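Local coordinates for protein sulfur oxygenase/reductase (Halothiobacillus neapolitanus, PDB 6QPA) that probably catalyses the oxygen-dependent disproportionation of elemental sulfur at an iron site held by two histidines and a carboxylate, in a 24-subunit assembly, at residues Val161-Val167 with Pro250-His256; His171-Phe175 with Gly285-Leu290; Met12-Ala16 with Met109-Gly113; Gln47-Ile53 with Met297-Met303. All coordinates share one frame; numbering follows the deposited sequence. Where two conformers were deposited one is given.

Contact 1 of 4, residues Val161-Val167 with Pro250-His256; sequences VIGDHWV and PTQYLVH
Asp-164 and Gln-252 reach each other because both swing CG anti to the backbone nitrogen (chi1 -163° and 175°), the glutamine then staying extended as far as its amide. The two side chains cross at about a right angle, and Gln-252 NE2 donates to Asp-164 OD1 over 3.1 Å. The amide comes to the syn side of OD1 but well out of the carboxylate plane, the two planes being turned 51° apart. Trimming the acid to an alanine would probably leave Gln-252 NE2 without its carboxylate and the amide freer to turn, since its bond through OE1 to Gln-201 is weak.

Antiparallel strands 159-167 and 251-259 carry this pair: Gly-163 with Val-255 and His-165 with Tyr-253 exchange backbone hydrogen bonds both ways. On the other face of the sheet, His-165 CE1 lies 3.5 Å from Val-255 CG2, and Val-167 CG2 packs 3.5 Å from Tyr-253 CD1. Helix 172-189 covers that face, where Glu-176 takes the Tyr-253 hydroxyl. The carboxylate-amide pair sits on a face it shares with Ile-162 and Leu-254, where a neutral donor probably steadies the acid without cancelling its charge.

Contact 2 of 4, residues His171-Phe175 with Gly285-Leu290; sequences HEKAF and GVLAHL
His-289, Phe-175 and His-171 bury most of the surface where the start of helix 172-189 meets the turn that follows helix 276-287. The two histidines meet through like atoms: His-171 ND1 and His-289 ND1 are 2.8 Å apart in a nearly straight hydrogen bond (164°), and either could be the donor. The rings touch rim to rim, their planes 57° apart, with neither over the face of the other.

His-289 is also held from above and below. Ala-174 CB sits over one face, 3.8 Å from the ring centroid in a CH-pi contact, while Ala-288 CB lies over the opposite face. His-289 lies within the type I turn from Leu-287 to Leu-290, and its backbone N bonds back to Val-286 O at 3.0 Å. Exchanging His-289 for a leucine would probably strip His-171 ND1 of its mate and leave that ring free to turn.

Phe-175 works deeper. A first torsion of 168°, turning the ring off beside the carbonyl carbon, brings Phe-175 CE1 within 3.8 Å of Val-286 CG1 and 3.9 Å of Leu-290 CD2, while the ring also meets those of Tyr-253 and His-165 in the sheet. Asn-234 of a neighbouring subunit binds the carbonyls of Leu-287 and Leu-290, so the turn belongs to a subunit interface too. Two ND1 atoms this close can share only one proton between them, so the accepting ring, whichever it is, probably keeps its own proton on NE2.

Contact 3 of 4, residues Met12-Ala16 with Met109-Gly113; sequences MAKIA and MVIEG
Lys-14 faces Ile-111 and Glu-112 together in a classic beta bulge, placed where strand 7-15 pairs antiparallel with the beginning of strand 110-125. Lys-14 O is gripped twice, by Ile-111 N at 2.8 Å and, less closely, by Glu-112 N at 3.2 Å. Lys-14 N answers with a straight bond to Glu-112 O (2.9 Å), and Ala-16 N binds Met-109 O on the far side of the bulge.

Ile-15 is bridged to Val-110, yet its side chain runs beside that of Met-109, both pointing the same way, with Ile-15 CD1 lying 4.1 Å from Met-109 CE, and helix 19-27 covers them. Ile-111 CD1 packs on Ala-16, and the carbonyl of Ile-111 is bound by the Tyr-295 hydroxyl of a neighbouring subunit. Gly-113 comes so near strand 7-15 that a beta carbon there would collide with Ala-13 CA; three residues further on, Glu-116 binds the iron.

Lys-14 and Glu-112 also lie alongside one another, but it is Lys-14 CD that meets Glu-112 OE1 (3.2 Å). The bend at the end of the lysine (chi4 -62°) leaves NZ 5.4 Å from OE1, so any attraction between the charges is probably longer-range, without a salt bridge.

Contact 4 of 4, residues Gln47-Ile53 with Met297-Met303; sequences QLLQTGI and MFFSPMM
The antiparallel pairing of strands 42-53 and 290-305 is broken here by a classic beta bulge, at which Thr-51 and Gly-52 share Phe-298 as partner. Thr-51 N donates to Phe-298 O at 2.8 Å, from above the carbonyl plane, while Gly-52 N adds a weak bond to the same oxygen.

Gly-52 O is in turn gripped by two donors from opposite faces of its plane: Phe-298 N across the strands at 2.8 Å, and Gln-50 NE2 from its own strand at 3.1 Å. The glutamine reaches that far because its chain runs fully extended from a first torsion of -180°, and its OE1 accepts from Gly-75 N, so both ends of the amide are fixed. Met-297, bent at its last torsion, crosses it at about a right angle and brings its methyl CE 3.4 Å from Gln-50 CD.

Next to the bulge the ladder runs regularly for two pairs, Leu-49 and Ser-300 exchanging two backbone bonds. Pro-301 falls at a non-hydrogen-bonded position opposite Leu-48, where its missing N-H costs this pairing nothing. Leu-48 CB packs 3.6 Å from Phe-299 CD2, and Leu-48 CD2 lies 3.9 Å from Pro-301 CB. Gln-47 and Met-303 extend alongside one another, and Met-303 CE comes 3.2 Å from Gln-47 OE1. Over one face of the Phe-298 ring, offset toward the rim, sits the carbonyl of Ile-53.

Strand 74-82 pairs with the other edge of strand 42-53, the Phe-299 ring reaches across strand 42-53 to meet that of Phe-77, and strand 159-167 continues the sheet beyond strand 290-305.

From the N terminus, strand 7-15 opens contact 3, which closes at 109-113. Before it closes, 47-53 opens contact 4, so these two cross; contact 4 waits until 297-303, near the C terminus, for its partner. Within that long loop lie contacts 1 and 2, which cross each other in turn: 161-167 and 171-175 open before 250-256 and 285-290 answer them in the same order. Contacts 1, 3 and 4 belong to one curled antiparallel sheet, consistent with the dimeric alpha-beta barrel clan, and contact 2 ties helix 172-189 to the end of helix 276-287 outside it. Contact 1 touches all the others: Ile-162 N binds Met-297 O, Leu-254 packs on Met-12, and Thr-251 meets Glu-172.

Contact 1 of 4, residues Val161-Val167 with Pro250-His256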
# COMPACT_ATOMS: atom_id res chain seq x y z
N VAL A 161 -13.31 32.00 -39.25
CA VAL A 161 -14.68 31.50 -39.18
C VAL A 161 -15.24 31.47 -40.59
O VAL A 161 -15.00 32.39 -41.38
CB VAL A 161 -15.48 32.42 -38.24
CG1 VAL A 161 -16.89 32.41 -38.59
CG2 VAL A 161 -15.25 32.00 -36.78
N ILE A 162 -15.97 30.40 -40.93
CA ILE A 162 -16.60 30.28 -42.25
C ILE A 162 -18.09 30.07 -42.06
O ILE A 162 -18.51 29.08 -41.44
CB ILE A 162 -16.00 29.14 -43.08
CG1 ILE A 162 -14.48 29.34 -43.25
CG2 ILE A 162 -16.69 29.09 -44.46
CD1 ILE A 162 -13.81 28.21 -44.04
N GLY A 163 -18.89 30.99 -42.58
CA GLY A 163 -20.34 30.90 -42.52
C GLY A 163 -20.91 30.34 -43.81
O GLY A 163 -20.74 30.92 -44.88
N ASP A 164 -21.59 29.19 -43.70
CA ASP A 164 -22.16 28.49 -44.84
C ASP A 164 -23.58 29.01 -45.10
O ASP A 164 -24.46 28.92 -44.24
CB ASP A 164 -22.17 26.99 -44.58
CG ASP A 164 -22.37 26.18 -45.85
OD1 ASP A 164 -22.83 26.75 -46.84
OD2 ASP A 164 -22.04 24.97 -45.87
N HIS A 165 -23.81 29.54 -46.30
CA HIS A 165 -25.11 30.07 -46.68
C HIS A 165 -25.53 29.46 -48.01
O HIS A 165 -24.75 29.45 -48.96
CB HIS A 165 -25.08 31.59 -46.84
CG HIS A 165 -24.60 32.33 -45.63
ND1 HIS A 165 -23.28 32.34 -45.23
CD2 HIS A 165 -25.27 33.13 -44.76
CE1 HIS A 165 -23.16 33.08 -44.14
NE2 HIS A 165 -24.35 33.58 -43.84
N TRP A 166 -26.76 28.95 -48.07
CA TRP A 166 -27.39 28.60 -49.34
C TRP A 166 -28.45 29.65 -49.64
O TRP A 166 -29.38 29.83 -48.85
CB TRP A 166 -28.03 27.21 -49.32
CG TRP A 166 -27.11 26.06 -49.09
CD1 TRP A 166 -25.80 26.09 -48.66
CD2 TRP A 166 -27.44 24.67 -49.26
NE1 TRP A 166 -25.31 24.81 -48.56
CE2 TRP A 166 -26.29 23.92 -48.93
CE3 TRP A 166 -28.59 23.99 -49.68
CZ2 TRP A 166 -26.25 22.53 -49.00
CZ3 TRP A 166 -28.55 22.61 -49.75
CH2 TRP A 166 -27.40 21.89 -49.40
N VAL A 167 -28.33 30.30 -50.80
CA VAL A 167 -29.11 31.48 -51.14
C VAL A 167 -30.26 31.08 -52.07
O VAL A 167 -30.07 30.25 -52.97
CB VAL A 167 -28.22 32.57 -51.77
CG1 VAL A 167 -29.06 33.71 -52.36
CG2 VAL A 167 -27.25 33.11 -50.70
N PRO A 250 -29.23 25.14 -54.44
CA PRO A 250 -29.13 26.60 -54.33
C PRO A 250 -27.69 27.08 -54.19
O PRO A 250 -26.87 26.34 -53.66
CB PRO A 250 -29.92 26.92 -53.05
CG PRO A 250 -30.84 25.77 -52.87
CD PRO A 250 -30.09 24.57 -53.39
N THR A 251 -27.39 28.26 -54.70
CA THR A 251 -26.04 28.78 -54.69
C THR A 251 -25.47 28.82 -53.29
O THR A 251 -26.09 29.38 -52.37
CB THR A 251 -26.02 30.18 -55.29
OG1 THR A 251 -26.60 30.16 -56.60
CG2 THR A 251 -24.60 30.70 -55.34
N GLN A 252 -24.27 28.27 -53.14
CA GLN A 252 -23.59 28.32 -51.86
C GLN A 252 -22.68 29.53 -51.80
O GLN A 252 -21.90 29.78 -52.72
CB GLN A 252 -22.75 27.06 -51.61
CG GLN A 252 -21.94 27.16 -50.33
CD GLN A 252 -21.06 25.95 -50.15
OE1 GLN A 252 -20.23 25.66 -51.00
NE2 GLN A 252 -21.24 25.24 -49.05
N TYR A 253 -22.77 30.28 -50.70
CA TYR A 253 -21.80 31.31 -50.37
C TYR A 253 -21.11 30.94 -49.08
O TYR A 253 -21.78 30.57 -48.11
CB TYR A 253 -22.46 32.68 -50.22
CG TYR A 253 -22.91 33.33 -51.53
CD1 TYR A 253 -24.10 32.99 -52.12
CD2 TYR A 253 -22.14 34.33 -52.13
CE1 TYR A 253 -24.52 33.60 -53.31
CE2 TYR A 253 -22.55 34.95 -53.31
CZ TYR A 253 -23.73 34.58 -53.90
OH TYR A 253 -24.14 35.22 -55.05
N LEU A 254 -19.78 31.07 -49.05
CA LEU A 254 -19.00 30.94 -47.83
C LEU A 254 -18.55 32.32 -47.39
O LEU A 254 -17.87 33.02 -48.16
CB LEU A 254 -17.79 30.04 -48.02
CG LEU A 254 -18.18 28.62 -48.38
CD1 LEU A 254 -16.93 27.74 -48.45
CD2 LEU A 254 -19.16 28.13 -47.34
N VAL A 255 -18.92 32.71 -46.18
CA VAL A 255 -18.53 34.00 -45.63
C VAL A 255 -17.34 33.77 -44.71
O VAL A 255 -17.47 33.22 -43.61
CB VAL A 255 -19.71 34.67 -44.91
CG1 VAL A 255 -19.24 35.95 -44.22
CG2 VAL A 255 -20.83 34.96 -45.93
N HIS A 256 -16.16 34.23 -45.14
CA HIS A 256 -14.90 34.00 -44.44
C HIS A 256 -14.61 35.23 -43.58
O HIS A 256 -14.52 36.34 -44.10
CB HIS A 256 -13.80 33.75 -45.49
CG HIS A 256 -12.40 33.75 -44.96
ND1 HIS A 256 -11.56 32.67 -45.10
CD2 HIS A 256 -11.65 34.73 -44.40
CE1 HIS A 256 -10.37 32.96 -44.61
NE2 HIS A 256 -10.40 34.21 -44.18
O HOH W 1 -29.67 30.14 -55.79

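Contact 2 of 4, residues His171-Phe175 with Gly285-Leu290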
# COMPACT_ATOMS: atom_id res chain seq x y z
N HIS A 171 -31.94 35.43 -55.49
CA HIS A 171 -31.59 36.36 -54.43
C HIS A 171 -30.08 36.60 -54.31
O HIS A 171 -29.64 37.24 -53.35
CB HIS A 171 -32.13 35.86 -53.09
CG HIS A 171 -33.62 35.85 -53.01
ND1 HIS A 171 -34.32 36.45 -51.98
CD2 HIS A 171 -34.56 35.33 -53.85
CE1 HIS A 171 -35.62 36.29 -52.18
NE2 HIS A 171 -35.79 35.62 -53.30
N GLU A 172 -29.29 36.10 -55.27
CA GLU A 172 -27.84 36.13 -55.11
C GLU A 172 -27.33 37.56 -54.95
O GLU A 172 -26.56 37.87 -54.03
CB GLU A 172 -27.17 35.44 -56.30
CG GLU A 172 -27.18 33.91 -56.25
CD GLU A 172 -28.45 33.30 -56.85
OE1 GLU A 172 -29.38 34.07 -57.18
OE2 GLU A 172 -28.52 32.05 -57.01
N LYS A 173 -27.77 38.46 -55.83
CA LYS A 173 -27.26 39.82 -55.80
C LYS A 173 -27.65 40.53 -54.52
O LYS A 173 -26.84 41.27 -53.94
CB LYS A 173 -27.77 40.59 -57.02
CG LYS A 173 -27.28 42.03 -57.08
CD LYS A 173 -27.88 42.80 -58.25
CE LYS A 173 -27.35 44.23 -58.27
NZ LYS A 173 -27.88 45.04 -59.40
N ALA A 174 -28.90 40.36 -54.08
CA ALA A 174 -29.35 40.96 -52.83
C ALA A 174 -28.56 40.42 -51.64
O ALA A 174 -28.20 41.17 -50.73
CB ALA A 174 -30.85 40.74 -52.64
N PHE A 175 -28.29 39.11 -51.63
CA PHE A 175 -27.47 38.53 -50.57
C PHE A 175 -26.08 39.16 -50.56
O PHE A 175 -25.56 39.52 -49.49
CB PHE A 175 -27.34 37.01 -50.74
CG PHE A 175 -26.29 36.39 -49.86
CD1 PHE A 175 -26.60 35.99 -48.56
CD2 PHE A 175 -24.98 36.27 -50.30
CE1 PHE A 175 -25.62 35.45 -47.72
CE2 PHE A 175 -23.99 35.74 -49.47
CZ PHE A 175 -24.30 35.32 -48.19
N GLY A 285 -30.85 41.89 -45.15
CA GLY A 285 -29.90 41.74 -46.23
C GLY A 285 -29.33 40.35 -46.37
O GLY A 285 -28.82 40.02 -47.44
N VAL A 286 -29.39 39.52 -45.32
CA VAL A 286 -28.80 38.18 -45.38
C VAL A 286 -29.85 37.12 -45.09
O VAL A 286 -30.16 36.29 -45.95
CB VAL A 286 -27.59 38.04 -44.43
CG1 VAL A 286 -27.08 36.58 -44.43
CG2 VAL A 286 -26.48 39.00 -44.83
N LEU A 287 -30.43 37.14 -43.88
CA LEU A 287 -31.31 36.05 -43.48
C LEU A 287 -32.52 35.91 -44.39
O LEU A 287 -33.02 34.79 -44.59
CB LEU A 287 -31.77 36.23 -42.02
CG LEU A 287 -30.69 36.12 -40.92
CD1 LEU A 287 -31.31 36.15 -39.53
CD2 LEU A 287 -29.86 34.86 -41.08
N ALA A 288 -33.03 37.02 -44.92
CA ALA A 288 -34.20 37.02 -45.78
C ALA A 288 -33.98 36.32 -47.11
O ALA A 288 -34.95 36.04 -47.80
CB ALA A 288 -34.67 38.47 -46.04
N HIS A 289 -32.73 36.02 -47.48
CA HIS A 289 -32.45 35.49 -48.81
C HIS A 289 -31.95 34.06 -48.80
O HIS A 289 -31.50 33.57 -49.84
CB HIS A 289 -31.45 36.41 -49.51
CG HIS A 289 -31.91 37.83 -49.56
ND1 HIS A 289 -33.10 38.20 -50.13
CD2 HIS A 289 -31.33 38.97 -49.11
CE1 HIS A 289 -33.25 39.51 -50.03
NE2 HIS A 289 -32.18 40.00 -49.41
N LEU A 290 -32.04 33.38 -47.67
CA LEU A 290 -31.40 32.09 -47.48
C LEU A 290 -32.39 30.95 -47.58
O LEU A 290 -33.50 31.01 -47.03
CB LEU A 290 -30.71 32.02 -46.12
CG LEU A 290 -29.63 33.06 -45.86
CD1 LEU A 290 -29.00 32.76 -44.48
CD2 LEU A 290 -28.58 33.01 -46.97

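Contact 3 of 4, residues Met12-Ala16 with Met109-Gly113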
# COMPACT_ATOMS: atom_id res chain seq x y z
N MET A 12 -12.20 20.40 -49.17
CA MET A 12 -12.93 20.17 -47.94
C MET A 12 -12.90 18.68 -47.62
O MET A 12 -13.27 17.86 -48.46
CB MET A 12 -14.37 20.64 -48.06
CG MET A 12 -14.52 22.10 -48.42
SD MET A 12 -16.21 22.44 -48.93
CE MET A 12 -16.16 24.23 -49.02
N ALA A 13 -12.42 18.35 -46.42
CA ALA A 13 -12.37 16.98 -45.93
C ALA A 13 -12.71 16.97 -44.45
O ALA A 13 -12.63 17.99 -43.77
CB ALA A 13 -10.99 16.35 -46.14
N LYS A 14 -13.11 15.81 -43.95
CA LYS A 14 -13.27 15.58 -42.52
C LYS A 14 -12.36 14.43 -42.13
O LYS A 14 -12.40 13.36 -42.74
CB LYS A 14 -14.73 15.31 -42.15
CG LYS A 14 -15.62 16.54 -42.33
CD LYS A 14 -17.05 16.27 -41.92
CE LYS A 14 -17.89 17.53 -41.98
NZ LYS A 14 -17.37 18.58 -41.03
N ILE A 15 -11.49 14.68 -41.15
CA ILE A 15 -10.43 13.76 -40.82
C ILE A 15 -10.55 13.34 -39.36
O ILE A 15 -11.13 14.04 -38.53
CB ILE A 15 -9.04 14.36 -41.11
CG1 ILE A 15 -8.75 15.51 -40.14
CG2 ILE A 15 -9.00 14.89 -42.57
CD1 ILE A 15 -7.43 16.13 -40.34
N ALA A 16 -9.96 12.19 -39.07
CA ALA A 16 -9.99 11.63 -37.73
C ALA A 16 -9.21 12.52 -36.77
O ALA A 16 -8.11 12.98 -37.08
CB ALA A 16 -9.43 10.20 -37.72
N MET A 109 -6.57 8.73 -42.87
CA MET A 109 -7.17 9.53 -41.83
C MET A 109 -8.46 10.21 -42.29
O MET A 109 -9.06 10.95 -41.51
CB MET A 109 -6.18 10.59 -41.33
CG MET A 109 -6.03 11.76 -42.29
SD MET A 109 -4.88 12.99 -41.65
CE MET A 109 -4.86 14.24 -42.93
N VAL A 110 -8.90 9.98 -43.53
CA VAL A 110 -10.07 10.66 -44.10
C VAL A 110 -11.33 9.87 -43.76
O VAL A 110 -11.40 8.65 -43.97
CB VAL A 110 -9.91 10.85 -45.62
CG1 VAL A 110 -11.20 11.32 -46.25
CG2 VAL A 110 -8.80 11.85 -45.90
N ILE A 111 -12.32 10.57 -43.22
CA ILE A 111 -13.62 10.00 -42.94
C ILE A 111 -14.66 10.49 -43.94
O ILE A 111 -15.61 9.75 -44.23
CB ILE A 111 -14.03 10.33 -41.48
CG1 ILE A 111 -13.18 9.51 -40.50
CG2 ILE A 111 -15.54 10.14 -41.23
CD1 ILE A 111 -13.22 9.99 -39.09
N GLU A 112 -14.50 11.68 -44.49
CA GLU A 112 -15.42 12.24 -45.46
C GLU A 112 -14.62 13.18 -46.37
O GLU A 112 -13.66 13.81 -45.93
CB GLU A 112 -16.56 12.97 -44.74
CG GLU A 112 -17.79 13.26 -45.55
CD GLU A 112 -18.91 13.82 -44.68
OE1 GLU A 112 -18.72 13.95 -43.44
OE2 GLU A 112 -19.98 14.15 -45.25
N GLY A 113 -15.01 13.24 -47.64
CA GLY A 113 -14.29 14.04 -48.60
C GLY A 113 -13.20 13.26 -49.32
O GLY A 113 -13.12 12.04 -49.19

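Contact 4 of 4, residues Gln47-Ile53 with Met297-Met303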
# COMPACT_ATOMS: atom_id res chain seq x y z
N GLN A 47 -4.21 26.54 -44.80
CA GLN A 47 -4.55 25.25 -44.21
C GLN A 47 -5.35 25.51 -42.93
O GLN A 47 -4.81 26.04 -41.95
CB GLN A 47 -3.31 24.40 -43.95
CG GLN A 47 -3.65 22.95 -43.58
CD GLN A 47 -2.44 22.12 -43.20
OE1 GLN A 47 -1.62 22.53 -42.37
NE2 GLN A 47 -2.32 20.93 -43.79
N LEU A 48 -6.63 25.18 -42.96
CA LEU A 48 -7.54 25.49 -41.86
C LEU A 48 -7.98 24.19 -41.19
O LEU A 48 -8.49 23.29 -41.87
CB LEU A 48 -8.75 26.26 -42.37
CG LEU A 48 -8.50 27.55 -43.15
CD1 LEU A 48 -9.84 28.13 -43.63
CD2 LEU A 48 -7.80 28.57 -42.26
N LEU A 49 -7.79 24.10 -39.88
CA LEU A 49 -8.23 22.96 -39.10
C LEU A 49 -9.40 23.39 -38.22
O LEU A 49 -9.30 24.39 -37.50
CB LEU A 49 -7.08 22.39 -38.25
CG LEU A 49 -7.45 21.11 -37.49
CD1 LEU A 49 -7.79 20.01 -38.50
CD2 LEU A 49 -6.32 20.66 -36.56
N GLN A 50 -10.51 22.66 -38.27
CA GLN A 50 -11.67 23.07 -37.48
C GLN A 50 -11.40 22.91 -35.99
O GLN A 50 -10.82 21.91 -35.55
CB GLN A 50 -12.91 22.28 -37.86
CG GLN A 50 -14.13 22.68 -37.07
CD GLN A 50 -15.35 21.90 -37.48
OE1 GLN A 50 -15.24 20.86 -38.14
NE2 GLN A 50 -16.51 22.37 -37.11
N THR A 51 -11.80 23.92 -35.20
CA THR A 51 -11.71 23.89 -33.75
C THR A 51 -13.06 23.88 -33.06
O THR A 51 -13.12 23.55 -31.87
CB THR A 51 -10.94 25.13 -33.25
OG1 THR A 51 -11.57 26.31 -33.76
CG2 THR A 51 -9.49 25.07 -33.70
N GLY A 52 -14.14 24.21 -33.77
CA GLY A 52 -15.45 24.22 -33.15
C GLY A 52 -16.47 24.86 -34.08
O GLY A 52 -16.27 24.91 -35.30
N ILE A 53 -17.57 25.32 -33.49
CA ILE A 53 -18.65 25.98 -34.24
C ILE A 53 -19.17 27.14 -33.40
O ILE A 53 -18.83 27.31 -32.23
CB ILE A 53 -19.83 25.04 -34.57
CG1 ILE A 53 -20.57 24.68 -33.27
CG2 ILE A 53 -19.39 23.81 -35.36
CD1 ILE A 53 -21.95 24.04 -33.49
N MET A 297 -18.57 27.55 -38.86
CA MET A 297 -17.52 26.69 -38.34
C MET A 297 -16.29 27.52 -37.96
O MET A 297 -15.91 28.44 -38.68
CB MET A 297 -17.13 25.61 -39.37
CG MET A 297 -18.27 24.69 -39.76
SD MET A 297 -17.90 23.72 -41.23
CE MET A 297 -16.57 22.68 -40.61
N PHE A 298 -15.67 27.17 -36.83
CA PHE A 298 -14.46 27.83 -36.35
C PHE A 298 -13.23 27.03 -36.78
O PHE A 298 -13.22 25.81 -36.65
CB PHE A 298 -14.47 27.97 -34.82
CG PHE A 298 -15.33 29.09 -34.29
CD1 PHE A 298 -16.56 29.39 -34.89
CD2 PHE A 298 -14.92 29.83 -33.18
CE1 PHE A 298 -17.36 30.41 -34.38
CE2 PHE A 298 -15.71 30.86 -32.67
CZ PHE A 298 -16.94 31.15 -33.27
N PHE A 299 -12.20 27.73 -37.25
CA PHE A 299 -10.95 27.12 -37.69
C PHE A 299 -9.73 27.85 -37.13
O PHE A 299 -9.75 29.07 -36.90
CB PHE A 299 -10.79 27.16 -39.20
CG PHE A 299 -11.80 26.39 -39.96
CD1 PHE A 299 -13.02 26.96 -40.29
CD2 PHE A 299 -11.52 25.10 -40.39
CE1 PHE A 299 -13.95 26.27 -41.03
CE2 PHE A 299 -12.45 24.39 -41.14
CZ PHE A 299 -13.68 24.98 -41.45
N SER A 300 -8.64 27.10 -37.01
CA SER A 300 -7.34 27.69 -36.79
C SER A 300 -6.51 27.56 -38.06
O SER A 300 -6.47 26.48 -38.65
CB SER A 300 -6.62 27.00 -35.64
OG SER A 300 -5.32 27.53 -35.56
N PRO A 301 -5.91 28.63 -38.55
CA PRO A 301 -5.01 28.49 -39.71
C PRO A 301 -3.70 27.86 -39.28
O PRO A 301 -2.92 28.45 -38.52
CB PRO A 301 -4.83 29.94 -40.19
CG PRO A 301 -5.03 30.77 -38.96
CD PRO A 301 -6.06 30.03 -38.12
N MET A 302 -3.45 26.62 -39.70
CA MET A 302 -2.25 25.92 -39.28
C MET A 302 -1.03 26.45 -40.02
O MET A 302 0.01 26.73 -39.41
CB MET A 302 -2.39 24.42 -39.54
CG MET A 302 -3.34 23.67 -38.63
SD MET A 302 -3.45 24.39 -36.95
CE MET A 302 -2.07 23.58 -36.13
N MET A 303 -1.12 26.55 -41.34
CA MET A 303 -0.02 26.99 -42.19
C MET A 303 -0.63 27.95 -43.18
O MET A 303 -1.78 27.77 -43.58
CB MET A 303 0.66 25.84 -42.94
CG MET A 303 1.19 24.72 -42.05
SD MET A 303 2.24 23.55 -42.95
CE MET A 303 1.58 21.98 -42.35
O HOH W 2 -9.36 28.89 -33.64